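Local atomic coordinates of myosin-I heavy chain (PDB entry 5EJY), a protein that works as an actin-based motor with ATPase activity in early phagocytosis and adhesion, and is represented here by a MyTH4-FERM module of its tail. Residues Ile110-Thr114 with Phe146-Leu150; Ile129-Ser134 with Ala169-Leu174; Cys409-Glu415 with Asn426-Asn432; Leu431-Ile436 with Leu490-Tyr494. All coordinates share one frame; numbering follows the deposited sequence.

Contact 1: residues Ile110-Thr114 with Phe146-Leu150; sequences IKQST and FAAYL
One face of the Tyr149 ring carries CG2 of Ile110, while Ser113 OG sits at the ring's edge by the hydroxyl; the Phe146 ring receives the same isoleucine at its own edge, near the ring plane. Both rings belong to helix 143-155 of the MyTH4 domain, an all-helical bundle, and they meet the C-terminal end of helix 102-112. The methyl over Tyr149 makes a CH-pi contact, CG2 of Ile110 lying 4.2 Å from the ring centroid and only 6° off the normal. A branched residue suits this place because its two arms serve two rings: CG2 goes to Tyr149, and the other arm ends with Ile110 CD1 3.8 Å from Phe146 CD1. Phe146 itself also packs edge-to-face on Tyr106 and touches helices 119-133 and 161-180, deep among apolar neighbours.

Tyr149, one turn on, suits its place because its hydroxyl reaches the polar helix end. With its CG anti to the backbone N (chi1 -176°), the ring extends across to Ser113, where Tyr149 OH and Ser113 OG are hydrogen-bonded at 2.7 Å. A water bridges the same hydroxyl to the carbonyl O of Ser113. The small serine leaves its hydroxyl close to the last helical turn, and its OG also bonds with Leu109 O. Ile110 O, near the C-terminal end of the helix, accepts from Ser113 N and from Thr114 OG1, which come from opposite faces of its carbonyl plane; the threonine hydroxyl stands 2.9 Å from Ile110 O, 43° out of that plane.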
loop_
_atom_site.group_PDB
_atom_site.type_symbol
_atom_site.label_atom_id
_atom_site.label_comp_id
_atom_site.label_asym_id
_atom_site.label_seq_id
_atom_site.Cartn_x
_atom_site.Cartn_y
_atom_site.Cartn_z
ATOM N N ILE A 110 -27.842 12.797 -1.299
ATOM C CA ILE A 110 -28.460 13.691 -2.280
ATOM C C ILE A 110 -29.622 14.415 -1.618
ATOM O O ILE A 110 -29.717 15.646 -1.667
ATOM C CB ILE A 110 -28.967 12.915 -3.497
ATOM C CG1 ILE A 110 -27.785 12.298 -4.248
ATOM C CG2 ILE A 110 -29.789 13.834 -4.429
ATOM C CD1 ILE A 110 -28.170 11.204 -5.216
ATOM N N LYS A 111 -30.489 13.638 -0.976
ATOM C CA LYS A 111 -31.650 14.166 -0.258
ATOM C C LYS A 111 -31.276 15.249 0.758
ATOM O O LYS A 111 -31.848 16.346 0.751
ATOM C CB LYS A 111 -32.404 13.015 0.435
ATOM C CG LYS A 111 -33.356 13.439 1.545
ATOM C CD LYS A 111 -33.986 12.214 2.238
ATOM C CE LYS A 111 -34.747 12.630 3.492
ATOM N NZ LYS A 111 -35.937 13.476 3.132
ATOM N N GLN A 112 -30.322 14.945 1.634
ATOM C CA GLN A 112 -29.989 15.869 2.712
ATOM C C GLN A 112 -29.247 17.111 2.230
ATOM O O GLN A 112 -29.096 18.075 2.983
ATOM C CB GLN A 112 -29.177 15.177 3.811
ATOM C CG GLN A 112 -29.984 14.186 4.652
ATOM C CD GLN A 112 -31.148 14.849 5.386
ATOM O OE1 GLN A 112 -32.241 14.986 4.843
ATOM N NE2 GLN A 112 -30.911 15.252 6.625
ATOM N N SER A 113 -28.760 17.078 0.994
ATOM C CA SER A 113 -28.101 18.251 0.430
ATOM C C SER A 113 -29.039 19.003 -0.525
ATOM O O SER A 113 -28.615 19.923 -1.222
ATOM C CB SER A 113 -26.799 17.866 -0.285
ATOM O OG SER A 113 -27.061 17.037 -1.409
ATOM N N THR A 114 -30.306 18.591 -0.566
ATOM C CA THR A 114 -31.305 19.234 -1.423
ATOM C C THR A 114 -32.176 20.173 -0.597
ATOM O O THR A 114 -32.777 19.752 0.388
ATOM C CB THR A 114 -32.196 18.198 -2.124
ATOM O OG1 THR A 114 -31.411 17.467 -3.073
ATOM C CG2 THR A 114 -33.366 18.883 -2.858
ATOM N N PHE A 146 -26.299 10.509 -10.168
ATOM C CA PHE A 146 -25.485 11.128 -9.142
ATOM C C PHE A 146 -24.419 11.985 -9.796
ATOM O O PHE A 146 -24.117 13.073 -9.328
ATOM C CB PHE A 146 -24.843 10.088 -8.193
ATOM C CG PHE A 146 -23.962 10.715 -7.166
ATOM C CD1 PHE A 146 -24.504 11.503 -6.166
ATOM C CD2 PHE A 146 -22.589 10.575 -7.233
ATOM C CE1 PHE A 146 -23.682 12.125 -5.225
ATOM C CE2 PHE A 146 -21.763 11.206 -6.297
ATOM C CZ PHE A 146 -22.312 11.966 -5.293
ATOM N N ALA A 147 -23.855 11.494 -10.890
ATOM C CA ALA A 147 -22.851 12.274 -11.606
ATOM C C ALA A 147 -23.445 13.578 -12.143
ATOM O O ALA A 147 -22.789 14.623 -12.145
ATOM C CB ALA A 147 -22.257 11.452 -12.738
ATOM N N ALA A 148 -24.689 13.518 -12.605
ATOM C CA ALA A 148 -25.350 14.738 -13.088
ATOM C C ALA A 148 -25.499 15.724 -11.939
ATOM O O ALA A 148 -25.294 16.938 -12.082
ATOM C CB ALA A 148 -26.707 14.399 -13.704
ATOM N N TYR A 149 -25.837 15.191 -10.774
ATOM C CA TYR A 149 -26.014 16.011 -9.590
ATOM C C TYR A 149 -24.713 16.723 -9.201
ATOM O O TYR A 149 -24.725 17.905 -8.849
ATOM C CB TYR A 149 -26.532 15.147 -8.437
ATOM C CG TYR A 149 -26.845 15.931 -7.191
ATOM C CD1 TYR A 149 -27.919 16.815 -7.161
ATOM C CD2 TYR A 149 -26.083 15.786 -6.047
ATOM C CE1 TYR A 149 -28.220 17.532 -6.023
ATOM C CE2 TYR A 149 -26.368 16.494 -4.902
ATOM C CZ TYR A 149 -27.446 17.375 -4.901
ATOM O OH TYR A 149 -27.749 18.098 -3.781
ATOM N N LEU A 150 -23.596 15.998 -9.273
ATOM C CA LEU A 150 -22.282 16.572 -8.976
ATOM C C LEU A 150 -21.939 17.713 -9.942
ATOM O O LEU A 150 -21.539 18.786 -9.531
ATOM C CB LEU A 150 -21.191 15.491 -9.079
ATOM C CG LEU A 150 -21.146 14.433 -7.972
ATOM C CD1 LEU A 150 -20.025 13.431 -8.233
ATOM C CD2 LEU A 150 -20.955 15.110 -6.631
HETATM O O HOH W 1 -29.049 20.408 -4.288
#

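Contact 2: residues Ile129-Ser134 with Ala169-Leu174; sequences IHFTCS and ASYFIL
With chi1 at -169°, His130 swings its imidazole away from its own backbone N and alongside helix 161-180, where CE1 comes to 3.4 Å from Ala169 CB and the backbone N of Ser170 lies over one ring face. Ser170 is turned the other way about its first torsion (-66°), OG beside its own backbone N, which lays the hydroxyl against the opposing helix, 3.2 Å from His130 CA. That contact is packing: the hydroxyl's hydrogen bond goes back to Ser166 O in its own helix, so a polar group is carried into a buried interface with its need already met. Alanine and serine, both small, let the backbones come near, and the CA atoms of His130 and Ser170 are 4.9 Å apart.

Where they meet in the helical bundle of the MyTH4 domain, segments 129-133 and 169-174 of helices 119-133 and 161-180 run almost parallel, 6° apart in direction and 8.8 Å at closest approach of their axes. Helix 143-155 lies between them in sequence and returns the chain to the starting end. Cys133 points toward the partner helix. Its SG meets Ser170 CB, and its CB touches Ile173 CG2 at 3.7 Å and Leu174 CD2 at 3.9 Å; a compact, weakly polar thiol is well suited to such a close seam. Ile173 CG2 also approaches Ser134, where the helix is ending. There Ser134 OG bends back to His130 O at 2.7 Å, and Ser134 N reaches that carbonyl from the opposite face.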
loop_
_atom_site.group_PDB
_atom_site.type_symbol
_atom_site.label_atom_id
_atom_site.label_comp_id
_atom_site.label_asym_id
_atom_site.label_seq_id
_atom_site.Cartn_x
_atom_site.Cartn_y
_atom_site.Cartn_z
ATOM N N ILE A 129 -20.620 13.178 1.357
ATOM C CA ILE A 129 -20.619 12.791 -0.045
ATOM C C ILE A 129 -19.192 12.459 -0.487
ATOM O O ILE A 129 -18.943 11.450 -1.153
ATOM C CB ILE A 129 -21.249 13.917 -0.921
ATOM C CG1 ILE A 129 -22.781 13.842 -0.846
ATOM C CG2 ILE A 129 -20.827 13.792 -2.364
ATOM C CD1 ILE A 129 -23.501 15.135 -1.393
ATOM N N HIS A 130 -18.252 13.305 -0.091
ATOM C CA HIS A 130 -16.858 13.141 -0.476
ATOM C C HIS A 130 -16.240 11.889 0.187
ATOM O O HIS A 130 -15.515 11.138 -0.470
ATOM C CB HIS A 130 -16.085 14.419 -0.120
ATOM C CG HIS A 130 -14.705 14.480 -0.698
ATOM N ND1 HIS A 130 -13.802 15.463 -0.353
ATOM C CD2 HIS A 130 -14.066 13.674 -1.580
ATOM C CE1 HIS A 130 -12.667 15.259 -0.998
ATOM N NE2 HIS A 130 -12.799 14.180 -1.747
ATOM N N PHE A 131 -16.546 11.652 1.466
ATOM C CA PHE A 131 -16.076 10.430 2.145
ATOM C C PHE A 131 -16.584 9.213 1.383
ATOM O O PHE A 131 -15.867 8.230 1.207
ATOM C CB PHE A 131 -16.626 10.310 3.573
ATOM C CG PHE A 131 -16.214 11.427 4.504
ATOM C CD1 PHE A 131 -14.962 12.012 4.413
ATOM C CD2 PHE A 131 -17.085 11.862 5.494
ATOM C CE1 PHE A 131 -14.586 13.025 5.279
ATOM C CE2 PHE A 131 -16.723 12.892 6.363
ATOM C CZ PHE A 131 -15.474 13.478 6.251
ATOM N N THR A 132 -17.842 9.272 0.956
ATOM C CA THR A 132 -18.486 8.120 0.339
ATOM C C THR A 132 -17.895 7.866 -1.036
ATOM O O THR A 132 -17.567 6.733 -1.367
ATOM C CB THR A 132 -20.033 8.312 0.254
ATOM O OG1 THR A 132 -20.534 8.578 1.565
ATOM C CG2 THR A 132 -20.719 7.045 -0.289
ATOM N N CYS A 133 -17.753 8.927 -1.831
ATOM C CA CYS A 133 -17.126 8.817 -3.143
ATOM C C CYS A 133 -15.704 8.242 -3.065
ATOM O O CYS A 133 -15.242 7.591 -4.011
ATOM C CB CYS A 133 -17.074 10.184 -3.823
ATOM S SG CYS A 133 -18.707 10.761 -4.391
ATOM N N SER A 134 -15.017 8.522 -1.957
ATOM C CA SER A 134 -13.646 8.052 -1.736
ATOM C C SER A 134 -13.581 6.585 -1.304
ATOM O O SER A 134 -12.485 6.037 -1.135
ATOM C CB SER A 134 -12.963 8.923 -0.676
ATOM O OG SER A 134 -12.981 10.302 -1.056
ATOM N N ALA A 169 -13.944 17.667 -5.811
ATOM C CA ALA A 169 -13.053 16.590 -5.342
ATOM C C ALA A 169 -13.763 15.232 -5.346
ATOM O O ALA A 169 -13.129 14.184 -5.551
ATOM C CB ALA A 169 -12.515 16.912 -3.967
ATOM N N SER A 170 -15.078 15.253 -5.127
ATOM C CA SER A 170 -15.883 14.028 -5.159
ATOM C C SER A 170 -15.968 13.495 -6.571
ATOM O O SER A 170 -15.802 12.312 -6.796
ATOM C CB SER A 170 -17.304 14.270 -4.642
ATOM O OG SER A 170 -17.305 14.605 -3.270
ATOM N N TYR A 171 -16.240 14.372 -7.532
ATOM C CA TYR A 171 -16.321 13.934 -8.918
ATOM C C TYR A 171 -14.989 13.358 -9.376
ATOM O O TYR A 171 -14.939 12.315 -10.027
ATOM C CB TYR A 171 -16.713 15.110 -9.832
ATOM C CG TYR A 171 -17.023 14.674 -11.243
ATOM C CD1 TYR A 171 -18.256 14.130 -11.560
ATOM C CD2 TYR A 171 -16.085 14.809 -12.261
ATOM C CE1 TYR A 171 -18.553 13.731 -12.849
ATOM C CE2 TYR A 171 -16.371 14.414 -13.555
ATOM C CZ TYR A 171 -17.610 13.877 -13.843
ATOM O OH TYR A 171 -17.917 13.468 -15.121
ATOM N N PHE A 172 -13.910 14.062 -9.052
ATOM C CA PHE A 172 -12.580 13.612 -9.455
ATOM C C PHE A 172 -12.221 12.258 -8.804
ATOM O O PHE A 172 -11.695 11.370 -9.466
ATOM C CB PHE A 172 -11.536 14.673 -9.102
ATOM C CG PHE A 172 -10.145 14.335 -9.581
ATOM C CD1 PHE A 172 -9.874 14.198 -10.936
ATOM C CD2 PHE A 172 -9.112 14.150 -8.675
ATOM C CE1 PHE A 172 -8.591 13.879 -11.378
ATOM C CE2 PHE A 172 -7.822 13.827 -9.114
ATOM C CZ PHE A 172 -7.564 13.694 -10.463
ATOM N N ILE A 173 -12.517 12.083 -7.527
ATOM C CA ILE A 173 -12.142 10.783 -6.908
ATOM C C ILE A 173 -12.969 9.630 -7.513
ATOM O O ILE A 173 -12.496 8.499 -7.629
ATOM C CB ILE A 173 -12.160 10.823 -5.349
ATOM C CG1 ILE A 173 -11.221 9.744 -4.761
ATOM C CG2 ILE A 173 -13.573 10.667 -4.786
ATOM C CD1 ILE A 173 -9.756 10.019 -5.023
ATOM N N LEU A 174 -14.195 9.907 -7.954
ATOM C CA LEU A 174 -14.951 8.848 -8.631
ATOM C C LEU A 174 -14.254 8.464 -9.928
ATOM O O LEU A 174 -14.193 7.291 -10.266
ATOM C CB LEU A 174 -16.396 9.259 -8.941
ATOM C CG LEU A 174 -17.448 9.359 -7.836
ATOM C CD1 LEU A 174 -18.797 9.733 -8.481
ATOM C CD2 LEU A 174 -17.575 8.061 -7.060
#

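Contact 3: residues Cys409-Glu415 with Asn426-Asn432; sequences CSLVVCE and NFVLALN
Strands 410-415 and 426-432 run antiparallel with their local axes 4.7 Å apart, and paired backbone bonds form at Ser410-Leu431, Val412-Leu429 and Cys414-Phe427. The Leu431 N to Ser410 O bond is short and nearly straight, 2.8 Å with 172° at the hydrogen. At the other end the ladder is a little distorted: Phe427 N is 3.1 Å from Cys414 O and stands above the carbonyl plane.

The face bearing Cys414 and Phe427 is largely apolar, apart from Ser410, whose hydroxyl bonds to Lys292 O and Tyr494 OH. Phe427 takes chi1 57°, its CG lying between the backbone N and the carbonyl carbon, which folds the ring back across the partner strand. Cys414 CB rests over one ring face, 3.8 Å from the centroid, as a CH-pi contact. The slim cysteine makes room for the aromatic, and its SG turns along the sheet to 3.7 Å from Leu429 CG.

This hairpin forms the first two strands of a four-stranded antiparallel sheet in the C-terminal lobe of the FERM domain, consistent with the PH-like fold of F3 lobes, and helix 484-499 packs on its Val412 and Leu429 face. Beta-branched Val412 suits an extended strand and lies beside Leu429, each presenting its side chain to Leu490 or Leu487 of that helix.

On the other face, Leu411 CD2 reaches Ala430 CB at 4.0 Å; the alanine is small enough to be touched also by Cys409 CB, at 3.8 Å. Where the strands near the connecting loop, polar residues take over. Glu415 and Asn426 lie side by side pointing the same way, their carboxylate and amide planes 84° apart.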
loop_
_atom_site.group_PDB
_atom_site.type_symbol
_atom_site.label_atom_id
_atom_site.label_comp_id
_atom_site.label_asym_id
_atom_site.label_seq_id
_atom_site.Cartn_x
_atom_site.Cartn_y
_atom_site.Cartn_z
ATOM N N CYS A 409 19.205 -10.979 -6.916
ATOM C CA CYS A 409 18.103 -11.934 -6.822
ATOM C C CYS A 409 16.983 -11.382 -5.949
ATOM O O CYS A 409 17.250 -10.723 -4.950
ATOM C CB CYS A 409 18.584 -13.235 -6.167
ATOM S SG CYS A 409 19.771 -14.188 -7.133
ATOM N N SER A 410 15.742 -11.708 -6.296
ATOM C CA SER A 410 14.601 -11.430 -5.427
ATOM C C SER A 410 14.553 -12.546 -4.384
ATOM O O SER A 410 14.469 -13.719 -4.738
ATOM C CB SER A 410 13.302 -11.420 -6.238
ATOM O OG SER A 410 13.424 -10.629 -7.419
ATOM N N LEU A 411 14.595 -12.181 -3.109
ATOM C CA LEU A 411 14.801 -13.152 -2.042
ATOM C C LEU A 411 13.512 -13.455 -1.294
ATOM O O LEU A 411 12.731 -12.548 -0.990
ATOM C CB LEU A 411 15.846 -12.632 -1.057
ATOM C CG LEU A 411 17.214 -12.291 -1.648
ATOM C CD1 LEU A 411 18.168 -11.867 -0.550
ATOM C CD2 LEU A 411 17.762 -13.485 -2.439
ATOM N N VAL A 412 13.302 -14.734 -0.989
ATOM C CA VAL A 412 12.132 -15.172 -0.236
ATOM C C VAL A 412 12.546 -16.264 0.752
ATOM O O VAL A 412 13.109 -17.287 0.352
ATOM C CB VAL A 412 11.035 -15.743 -1.164
ATOM C CG1 VAL A 412 9.800 -16.140 -0.352
ATOM C CG2 VAL A 412 10.663 -14.737 -2.255
ATOM N N VAL A 413 12.268 -16.049 2.031
ATOM C CA VAL A 413 12.576 -17.045 3.064
ATOM C C VAL A 413 11.475 -18.102 3.097
ATOM O O VAL A 413 10.291 -17.774 3.226
ATOM C CB VAL A 413 12.703 -16.393 4.457
ATOM C CG1 VAL A 413 12.941 -17.454 5.544
ATOM C CG2 VAL A 413 13.815 -15.356 4.463
ATOM N N CYS A 414 11.862 -19.374 2.978
ATOM C CA CYS A 414 10.893 -20.452 2.912
ATOM C C CYS A 414 11.234 -21.630 3.819
ATOM O O CYS A 414 12.343 -21.749 4.346
ATOM C CB CYS A 414 10.763 -20.992 1.481
ATOM S SG CYS A 414 10.315 -19.792 0.237
ATOM N N GLU A 415 10.256 -22.510 3.969
ATOM C CA GLU A 415 10.505 -23.814 4.563
ATOM C C GLU A 415 9.607 -24.839 3.892
ATOM O O GLU A 415 8.637 -24.489 3.221
ATOM C CB GLU A 415 10.284 -23.771 6.073
ATOM C CG GLU A 415 8.871 -23.440 6.494
ATOM C CD GLU A 415 8.784 -23.108 7.975
ATOM O OE1 GLU A 415 9.671 -22.378 8.472
ATOM O OE2 GLU A 415 7.840 -23.583 8.640
ATOM N N ASN A 426 14.724 -25.534 6.010
ATOM C CA ASN A 426 14.773 -24.092 5.833
ATOM C C ASN A 426 15.670 -23.753 4.662
ATOM O O ASN A 426 16.815 -24.196 4.594
ATOM C CB ASN A 426 15.267 -23.403 7.107
ATOM C CG ASN A 426 14.437 -23.765 8.320
ATOM O OD1 ASN A 426 13.403 -23.150 8.593
ATOM N ND2 ASN A 426 14.885 -24.773 9.057
ATOM N N PHE A 427 15.141 -22.979 3.723
ATOM C CA PHE A 427 15.914 -22.602 2.558
ATOM C C PHE A 427 15.475 -21.211 2.089
ATOM O O PHE A 427 14.556 -20.611 2.653
ATOM C CB PHE A 427 15.721 -23.628 1.438
ATOM C CG PHE A 427 14.279 -23.828 1.035
ATOM C CD1 PHE A 427 13.448 -24.656 1.773
ATOM C CD2 PHE A 427 13.756 -23.180 -0.075
ATOM C CE1 PHE A 427 12.118 -24.840 1.410
ATOM C CE2 PHE A 427 12.431 -23.349 -0.447
ATOM C CZ PHE A 427 11.604 -24.186 0.298
ATOM N N VAL A 428 16.142 -20.718 1.060
ATOM C CA VAL A 428 15.815 -19.412 0.489
ATOM C C VAL A 428 15.469 -19.677 -0.963
ATOM O O VAL A 428 16.122 -20.489 -1.626
ATOM C CB VAL A 428 17.024 -18.465 0.583
ATOM C CG1 VAL A 428 16.855 -17.247 -0.339
ATOM C CG2 VAL A 428 17.251 -18.024 2.032
ATOM N N LEU A 429 14.407 -19.057 -1.452
ATOM C CA LEU A 429 14.198 -19.012 -2.891
ATOM C C LEU A 429 14.801 -17.709 -3.392
ATOM O O LEU A 429 14.435 -16.622 -2.933
ATOM C CB LEU A 429 12.720 -19.107 -3.256
ATOM C CG LEU A 429 12.074 -20.467 -2.986
ATOM C CD1 LEU A 429 10.632 -20.513 -3.484
ATOM C CD2 LEU A 429 12.900 -21.575 -3.655
ATOM N N ALA A 430 15.758 -17.821 -4.301
ATOM C CA ALA A 430 16.379 -16.650 -4.899
ATOM C C ALA A 430 15.952 -16.606 -6.358
ATOM O O ALA A 430 16.387 -17.437 -7.159
ATOM C CB ALA A 430 17.897 -16.741 -4.771
ATOM N N LEU A 431 15.067 -15.669 -6.701
ATOM C CA LEU A 431 14.526 -15.615 -8.059
ATOM C C LEU A 431 15.195 -14.528 -8.909
ATOM O O LEU A 431 15.377 -13.388 -8.469
ATOM C CB LEU A 431 12.999 -15.431 -8.060
ATOM C CG LEU A 431 12.133 -16.550 -7.462
ATOM C CD1 LEU A 431 12.200 -16.497 -5.948
ATOM C CD2 LEU A 431 10.695 -16.444 -7.939
ATOM N N ASN A 432 15.580 -14.901 -10.124
ATOM C CA ASN A 432 16.145 -13.947 -11.071
ATOM C C ASN A 432 15.737 -14.374 -12.473
ATOM O O ASN A 432 14.918 -15.289 -12.622
ATOM C CB ASN A 432 17.667 -13.845 -10.909
ATOM C CG ASN A 432 18.366 -15.189 -11.055
ATOM O OD1 ASN A 432 17.879 -16.073 -11.748
ATOM N ND2 ASN A 432 19.506 -15.341 -10.400
HETATM O O HOH W 2 12.746 -20.784 7.233
#

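Contact 4: residues Leu431-Ile436 with Leu490-Tyr494; sequences LNVNGI and LIKEY
Tyr494 OH is held by two hydrogen bonds, with Ser410 OG of strand 410-415 and with Phe294 N; Leu431 O is 3.3 Å from Tyr494 OH. Below this polar end, the ring lies against the start of the type I turn Asn432-Gly435. Asn432 C sits 3.8 Å above one face of the Tyr494 ring, toward its rim, and Leu431 CB approaches Tyr494 CE2 at 3.9 Å. A flat aromatic suits a peptide surface here, where the turn joins strands 426-432 and 435-440 of the four-stranded antiparallel sheet.

The rest is aliphatic. Leu431 CD2 touches both Leu490 CB and Ile491 CG1, 3.8 Å from the latter, and Ile436 CD1 meets Ile491 from the next strand, the two isoleucine chains crossing at about a right angle. The turn keeps its shape through an Asx turn, Asn434 N donating to Asn432 OD1 at 2.8 Å, and through Gly435, whose positive phi (141°) favours glycine.

The contact thus has an aliphatic part and a buried polar spot at the tyrosine hydroxyl, satisfied by its hydrogen bonds: apolar branches seat helix 484-499 on the sheet, while those bonds probably fix where the ring can lie along the turn.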
loop_
_atom_site.group_PDB
_atom_site.type_symbol
_atom_site.label_atom_id
_atom_site.label_comp_id
_atom_site.label_asym_id
_atom_site.label_seq_id
_atom_site.Cartn_x
_atom_site.Cartn_y
_atom_site.Cartn_z
ATOM N N LEU A 431 15.067 -15.669 -6.701
ATOM C CA LEU A 431 14.526 -15.615 -8.059
ATOM C C LEU A 431 15.195 -14.528 -8.909
ATOM O O LEU A 431 15.377 -13.388 -8.469
ATOM C CB LEU A 431 12.999 -15.431 -8.060
ATOM C CG LEU A 431 12.133 -16.550 -7.462
ATOM C CD1 LEU A 431 12.200 -16.497 -5.948
ATOM C CD2 LEU A 431 10.695 -16.444 -7.939
ATOM N N ASN A 432 15.580 -14.901 -10.124
ATOM C CA ASN A 432 16.145 -13.947 -11.071
ATOM C C ASN A 432 15.737 -14.374 -12.473
ATOM O O ASN A 432 14.918 -15.289 -12.622
ATOM C CB ASN A 432 17.667 -13.845 -10.909
ATOM C CG ASN A 432 18.366 -15.189 -11.055
ATOM O OD1 ASN A 432 17.879 -16.073 -11.748
ATOM N ND2 ASN A 432 19.506 -15.341 -10.400
ATOM N N VAL A 433 16.277 -13.730 -13.502
ATOM C CA VAL A 433 15.877 -14.072 -14.867
ATOM C C VAL A 433 16.302 -15.490 -15.261
ATOM O O VAL A 433 15.778 -16.051 -16.217
ATOM C CB VAL A 433 16.426 -13.066 -15.907
ATOM C CG1 VAL A 433 15.817 -11.673 -15.675
ATOM C CG2 VAL A 433 17.957 -13.032 -15.860
ATOM N N ASN A 434 17.232 -16.071 -14.509
ATOM C CA ASN A 434 17.731 -17.418 -14.807
ATOM C C ASN A 434 16.916 -18.557 -14.219
ATOM O O ASN A 434 17.156 -19.720 -14.548
ATOM C CB ASN A 434 19.173 -17.564 -14.332
ATOM C CG ASN A 434 20.105 -16.651 -15.070
ATOM O OD1 ASN A 434 19.906 -16.388 -16.254
ATOM N ND2 ASN A 434 21.117 -16.143 -14.379
ATOM N N GLY A 435 15.969 -18.235 -13.340
ATOM C CA GLY A 435 15.161 -19.266 -12.714
ATOM C C GLY A 435 14.834 -19.064 -11.248
ATOM O O GLY A 435 15.192 -18.049 -10.636
ATOM N N ILE A 436 14.115 -20.036 -10.698
ATOM C CA ILE A 436 13.789 -20.066 -9.283
ATOM C C ILE A 436 14.821 -20.908 -8.563
ATOM O O ILE A 436 14.798 -22.137 -8.629
ATOM C CB ILE A 436 12.394 -20.663 -9.052
ATOM C CG1 ILE A 436 11.353 -19.883 -9.863
ATOM C CG2 ILE A 436 12.060 -20.643 -7.563
ATOM C CD1 ILE A 436 10.008 -20.560 -9.961
ATOM N N LEU A 490 6.303 -12.626 -7.854
ATOM C CA LEU A 490 7.642 -12.719 -8.431
ATOM C C LEU A 490 7.642 -13.751 -9.553
ATOM O O LEU A 490 8.189 -13.521 -10.626
ATOM C CB LEU A 490 8.667 -13.124 -7.375
ATOM C CG LEU A 490 9.076 -12.055 -6.364
ATOM C CD1 LEU A 490 9.973 -12.668 -5.283
ATOM C CD2 LEU A 490 9.785 -10.903 -7.087
ATOM N N ILE A 491 7.023 -14.900 -9.307
ATOM C CA ILE A 491 6.999 -15.929 -10.338
ATOM C C ILE A 491 6.283 -15.403 -11.578
ATOM O O ILE A 491 6.788 -15.520 -12.700
ATOM C CB ILE A 491 6.355 -17.225 -9.839
ATOM C CG1 ILE A 491 7.228 -17.824 -8.729
ATOM C CG2 ILE A 491 6.194 -18.217 -11.008
ATOM C CD1 ILE A 491 6.646 -19.080 -8.054
ATOM N N LYS A 492 5.120 -14.788 -11.373
ATOM C CA LYS A 492 4.361 -14.241 -12.493
ATOM C C LYS A 492 5.092 -13.115 -13.234
ATOM O O LYS A 492 5.065 -13.062 -14.467
ATOM C CB LYS A 492 2.980 -13.776 -12.022
ATOM C CG LYS A 492 2.105 -14.937 -11.536
ATOM C CD LYS A 492 0.711 -14.470 -11.161
ATOM C CE LYS A 492 -0.297 -15.608 -11.253
ATOM N NZ LYS A 492 -0.048 -16.660 -10.243
ATOM N N GLU A 493 5.735 -12.211 -12.495
ATOM C CA GLU A 493 6.426 -11.087 -13.123
ATOM C C GLU A 493 7.695 -11.488 -13.886
ATOM O O GLU A 493 7.963 -10.968 -14.971
ATOM C CB GLU A 493 6.763 -10.012 -12.086
ATOM C CG GLU A 493 5.546 -9.386 -11.437
ATOM C CD GLU A 493 4.932 -8.292 -12.293
ATOM O OE1 GLU A 493 5.236 -8.233 -13.506
ATOM O OE2 GLU A 493 4.156 -7.481 -11.745
ATOM N N TYR A 494 8.497 -12.384 -13.320
ATOM C CA TYR A 494 9.657 -12.868 -14.070
ATOM C C TYR A 494 9.191 -13.621 -15.315
ATOM O O TYR A 494 9.762 -13.455 -16.392
ATOM C CB TYR A 494 10.569 -13.752 -13.220
ATOM C CG TYR A 494 11.510 -12.956 -12.353
ATOM C CD1 TYR A 494 12.506 -12.159 -12.919
ATOM C CD2 TYR A 494 11.395 -12.984 -10.973
ATOM C CE1 TYR A 494 13.368 -11.412 -12.119
ATOM C CE2 TYR A 494 12.249 -12.251 -10.171
ATOM C CZ TYR A 494 13.228 -11.467 -10.747
ATOM O OH TYR A 494 14.065 -10.758 -9.931
#

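From the N terminus, contact 1 closes a loop of 31 residues between helices 102-112 and 143-155. Contact 2 opens within that loop and closes beyond it, so the two cross; they also touch, Phe146 packing on Ile129 and Cys133, and Leu150 on Tyr171 and Leu174. Together they knit four MyTH4 helices into one bundle. Contacts 3 and 4 follow in series on the far side of the chain's centre, contacts 2 and 4 being about 39 Å apart between centres. Contact 3 closes a short hairpin, and contact 4 closes a longer excursion that brings the C-terminal helix back to that sheet; they share Leu431 and Asn432 within the FERM region.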